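Local coordinates for protein argonaute (Marinitoga piezophila, PDB 5I4A) that cleaves single-stranded DNA targets, using short guide RNAs with a 5'-hydroxyl end to find the complementary sequence, at residues I17-F22 and K84-K89. Residues are numbered along the deposited sequence; the frame is centred on the assembly and turned at random.
Sequences IKRLYF and KKLFVK
I17 lays its longer branch against the first turn of the helix: CD1 lies 3.6 Å from CD1 of the F87 ring, while CG1 packs on the helix backbone, 3.7 Å from CA of F87. That branch sits anti to the carbonyl carbon (chi1 -62°), which carries it out from the strand to meet the helix. F87 sends its ring off anti to its own backbone N, and CD1 is the ring atom that takes the methyl, at an oblique approach. L86 closes in beside it, with CG 4.4 Å from CG1 of I17, and its CD2 stands 4.2 Å from NH1 of R19, oblique to the guanidinium. Cut back to alanine, I17 would lose CG1 and CD1, and a gap would probably open between the strand and the F87 ring, costing the helix much of its hold here. All of this belongs to the N-terminal domain, where strand 16-22 runs inside a four-stranded antiparallel sheet and helix 84-101 follows the edge strand 74-79. The 84-89 segment crosses 17-22 steeply, at 76°, and the two axes come within 9.6 Å; the nearest CA pair is I17 with F87, 6.2 Å apart, at the N-terminal end of the strand segment. Farther out, R19 is held by salt bridges to E54 and E76 on the two flanking strands, which pins its guanidinium near L86. At the start of the helix, D83 OD1 takes the backbone N-H of L86, and the F87 ring also meets that of Y144 on strand 143-156, their planes about 50° apart. V88 packs on a sugar of the bound RNA and K89 on an adenine base.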
ATOM      1  N   ILE A  17      25.005 -19.058 -12.478  1.00 41.61           N
ATOM      2  CA  ILE A  17      24.094 -19.106 -13.614  1.00 36.28           C
ATOM      3  C   ILE A  17      24.865 -19.606 -14.825  1.00 34.21           C
ATOM      4  O   ILE A  17      25.999 -19.179 -15.067  1.00 34.09           O
ATOM      5  CB  ILE A  17      23.466 -17.724 -13.894  1.00 36.29           C
ATOM      6  CG1 ILE A  17      22.645 -17.259 -12.690  1.00 36.60           C
ATOM      7  CG2 ILE A  17      22.612 -17.752 -15.155  1.00 37.75           C
ATOM      8  CD1 ILE A  17      21.642 -18.281 -12.202  1.00 37.89           C
ATOM      9  N   LYS A  18      24.254 -20.516 -15.576  1.00 30.22           N
ATOM     10  CA  LYS A  18      24.828 -21.040 -16.808  1.00 28.93           C
ATOM     11  C   LYS A  18      24.068 -20.468 -17.996  1.00 37.06           C
ATOM     12  O   LYS A  18      22.833 -20.440 -17.993  1.00 34.32           O
ATOM     13  CB  LYS A  18      24.786 -22.570 -16.835  1.00 34.91           C
ATOM     14  CG  LYS A  18      25.397 -23.172 -18.095  1.00 44.02           C
ATOM     15  CD  LYS A  18      26.137 -24.471 -17.810  1.00 53.13           C
ATOM     16  CE  LYS A  18      25.275 -25.692 -18.088  1.00 56.44           C
ATOM     17  NZ  LYS A  18      26.043 -26.954 -17.891  1.00 52.81           N
ATOM     18  N   ARG A  19      24.805 -20.011 -19.007  1.00 25.89           N
ATOM     19  CA  ARG A  19      24.215 -19.477 -20.227  1.00 29.96           C
ATOM     20  C   ARG A  19      24.606 -20.367 -21.398  1.00 36.65           C
ATOM     21  O   ARG A  19      25.792 -20.480 -21.730  1.00 31.62           O
ATOM     22  CB  ARG A  19      24.653 -18.031 -20.469  1.00 31.38           C
ATOM     23  CG  ARG A  19      24.053 -17.419 -21.727  1.00 32.81           C
ATOM     24  CD  ARG A  19      23.994 -15.898 -21.672  1.00 40.84           C
ATOM     25  NE  ARG A  19      25.267 -15.287 -21.308  1.00 57.71           N
ATOM     26  CZ  ARG A  19      25.419 -14.407 -20.324  1.00 50.17           C
ATOM     27  NH1 ARG A  19      24.374 -14.023 -19.606  1.00 38.79           N
ATOM     28  NH2 ARG A  19      26.617 -13.901 -20.064  1.00 54.84           N
ATOM     29  N   LEU A  20      23.610 -20.995 -22.017  1.00 31.17           N
ATOM     30  CA  LEU A  20      23.803 -21.883 -23.154  1.00 27.38           C
ATOM     31  C   LEU A  20      23.371 -21.182 -24.435  1.00 32.08           C
ATOM     32  O   LEU A  20      22.483 -20.329 -24.420  1.00 25.56           O
ATOM     33  CB  LEU A  20      23.005 -23.178 -22.979  1.00 37.33           C
ATOM     34  CG  LEU A  20      23.179 -23.911 -21.648  1.00 39.77           C
ATOM     35  CD1 LEU A  20      22.291 -25.140 -21.602  1.00 38.20           C
ATOM     36  CD2 LEU A  20      24.630 -24.291 -21.441  1.00 42.21           C
ATOM     37  N   TYR A  21      24.000 -21.558 -25.546  1.00 27.83           N
ATOM     38  CA  TYR A  21      23.763 -20.918 -26.831  1.00 27.97           C
ATOM     39  C   TYR A  21      23.293 -21.936 -27.860  1.00 26.99           C
ATOM     40  O   TYR A  21      23.667 -23.112 -27.816  1.00 32.72           O
ATOM     41  CB  TYR A  21      25.026 -20.218 -27.342  1.00 32.21           C
ATOM     42  CG  TYR A  21      25.405 -18.987 -26.549  1.00 37.57           C
ATOM     43  CD1 TYR A  21      26.160 -19.089 -25.390  1.00 32.93           C
ATOM     44  CD2 TYR A  21      25.007 -17.723 -26.965  1.00 35.21           C
ATOM     45  CE1 TYR A  21      26.508 -17.966 -24.664  1.00 30.82           C
ATOM     46  CE2 TYR A  21      25.351 -16.594 -26.246  1.00 36.76           C
ATOM     47  CZ  TYR A  21      26.103 -16.723 -25.098  1.00 31.80           C
ATOM     48  OH  TYR A  21      26.450 -15.603 -24.378  1.00 38.44           O
ATOM     49  N   PHE A  22      22.471 -21.463 -28.795  1.00 26.60           N
ATOM     50  CA  PHE A  22      21.935 -22.283 -29.870  1.00 30.74           C
ATOM     51  C   PHE A  22      21.917 -21.464 -31.150  1.00 27.84           C
ATOM     52  O   PHE A  22      21.773 -20.238 -31.115  1.00 27.41           O
ATOM     53  CB  PHE A  22      20.517 -22.784 -29.546  1.00 32.53           C
ATOM     54  CG  PHE A  22      20.425 -23.546 -28.255  1.00 25.97           C
ATOM     55  CD1 PHE A  22      20.240 -22.881 -27.054  1.00 27.98           C
ATOM     56  CD2 PHE A  22      20.531 -24.928 -28.242  1.00 31.14           C
ATOM     57  CE1 PHE A  22      20.162 -23.578 -25.865  1.00 32.16           C
ATOM     58  CE2 PHE A  22      20.451 -25.632 -27.054  1.00 30.33           C
ATOM     59  CZ  PHE A  22      20.266 -24.956 -25.866  1.00 37.37           C
ATOM     60  N   LYS A  84      24.308 -10.376  -8.854  1.00 39.84           N
ATOM     61  CA  LYS A  84      23.226 -10.842  -7.990  1.00 36.30           C
ATOM     62  C   LYS A  84      21.883 -10.800  -8.708  1.00 38.78           C
ATOM     63  O   LYS A  84      21.075 -11.722  -8.572  1.00 44.15           O
ATOM     64  CB  LYS A  84      23.184  -9.995  -6.721  1.00 37.47           C
ATOM     65  CG  LYS A  84      24.334 -10.245  -5.762  1.00 50.06           C
ATOM     66  CD  LYS A  84      24.349  -9.210  -4.650  1.00 51.09           C
ATOM     67  CE  LYS A  84      24.650  -9.842  -3.302  1.00 55.40           C
ATOM     68  NZ  LYS A  84      23.457 -10.538  -2.745  1.00 54.12           N
ATOM     69  N   LYS A  85      21.625  -9.735  -9.472  1.00 39.83           N
ATOM     70  CA  LYS A  85      20.320  -9.586 -10.103  1.00 39.32           C
ATOM     71  C   LYS A  85      20.084 -10.666 -11.150  1.00 37.69           C
ATOM     72  O   LYS A  85      18.961 -11.161 -11.298  1.00 36.34           O
ATOM     73  CB  LYS A  85      20.189  -8.194 -10.715  1.00 40.09           C
ATOM     74  CG  LYS A  85      20.304  -7.079  -9.690  1.00 55.22           C
ATOM     75  CD  LYS A  85      19.682  -5.783 -10.177  1.00 62.64           C
ATOM     76  CE  LYS A  85      19.124  -4.990  -9.005  1.00 67.69           C
ATOM     77  NZ  LYS A  85      20.111  -4.875  -7.891  1.00 65.45           N
ATOM     78  N   LEU A  86      21.132 -11.050 -11.884  1.00 35.70           N
ATOM     79  CA  LEU A  86      20.988 -12.113 -12.873  1.00 31.05           C
ATOM     80  C   LEU A  86      20.607 -13.430 -12.211  1.00 32.03           C
ATOM     81  O   LEU A  86      19.760 -14.171 -12.724  1.00 32.50           O
ATOM     82  CB  LEU A  86      22.281 -12.271 -13.671  1.00 29.14           C
ATOM     83  CG  LEU A  86      22.326 -13.372 -14.733  1.00 35.59           C
ATOM     84  CD1 LEU A  86      21.168 -13.228 -15.704  1.00 32.34           C
ATOM     85  CD2 LEU A  86      23.654 -13.341 -15.474  1.00 44.58           C
ATOM     86  N   PHE A  87      21.222 -13.738 -11.065  1.00 28.57           N
ATOM     87  CA  PHE A  87      20.870 -14.959 -10.350  1.00 28.78           C
ATOM     88  C   PHE A  87      19.413 -14.935  -9.906  1.00 34.59           C
ATOM     89  O   PHE A  87      18.696 -15.933 -10.050  1.00 32.22           O
ATOM     90  CB  PHE A  87      21.797 -15.149  -9.148  1.00 35.77           C
ATOM     91  CG  PHE A  87      21.483 -16.367  -8.322  1.00 34.24           C
ATOM     92  CD1 PHE A  87      21.999 -17.603  -8.669  1.00 30.32           C
ATOM     93  CD2 PHE A  87      20.669 -16.276  -7.204  1.00 35.29           C
ATOM     94  CE1 PHE A  87      21.709 -18.724  -7.917  1.00 34.54           C
ATOM     95  CE2 PHE A  87      20.377 -17.395  -6.447  1.00 25.23           C
ATOM     96  CZ  PHE A  87      20.895 -18.619  -6.806  1.00 32.82           C
ATOM     97  N   VAL A  88      18.957 -13.800  -9.372  1.00 30.00           N
ATOM     98  CA  VAL A  88      17.581 -13.694  -8.892  1.00 31.77           C
ATOM     99  C   VAL A  88      16.603 -13.752 -10.060  1.00 32.83           C
ATOM    100  O   VAL A  88      15.581 -14.446 -10.003  1.00 31.71           O
ATOM    101  CB  VAL A  88      17.402 -12.406  -8.067  1.00 35.50           C
ATOM    102  CG1 VAL A  88      15.933 -12.188  -7.721  1.00 34.66           C
ATOM    103  CG2 VAL A  88      18.245 -12.464  -6.803  1.00 31.13           C
ATOM    104  N   LYS A  89      16.900 -13.016 -11.132  1.00 26.12           N
ATOM    105  CA  LYS A  89      16.057 -13.058 -12.321  1.00 30.23           C
ATOM    106  C   LYS A  89      15.946 -14.481 -12.858  1.00 35.01           C
ATOM    107  O   LYS A  89      14.850 -14.957 -13.176  1.00 36.09           O
ATOM    108  CB  LYS A  89      16.621 -12.122 -13.388  1.00 32.73           C
ATOM    109  CG  LYS A  89      16.029 -12.313 -14.771  1.00 33.22           C
ATOM    110  CD  LYS A  89      16.791 -11.494 -15.800  1.00 36.23           C
ATOM    111  CE  LYS A  89      16.229 -11.693 -17.198  1.00 46.32           C
ATOM    112  NZ  LYS A  89      16.964 -10.873 -18.199  1.00 50.41           N
TER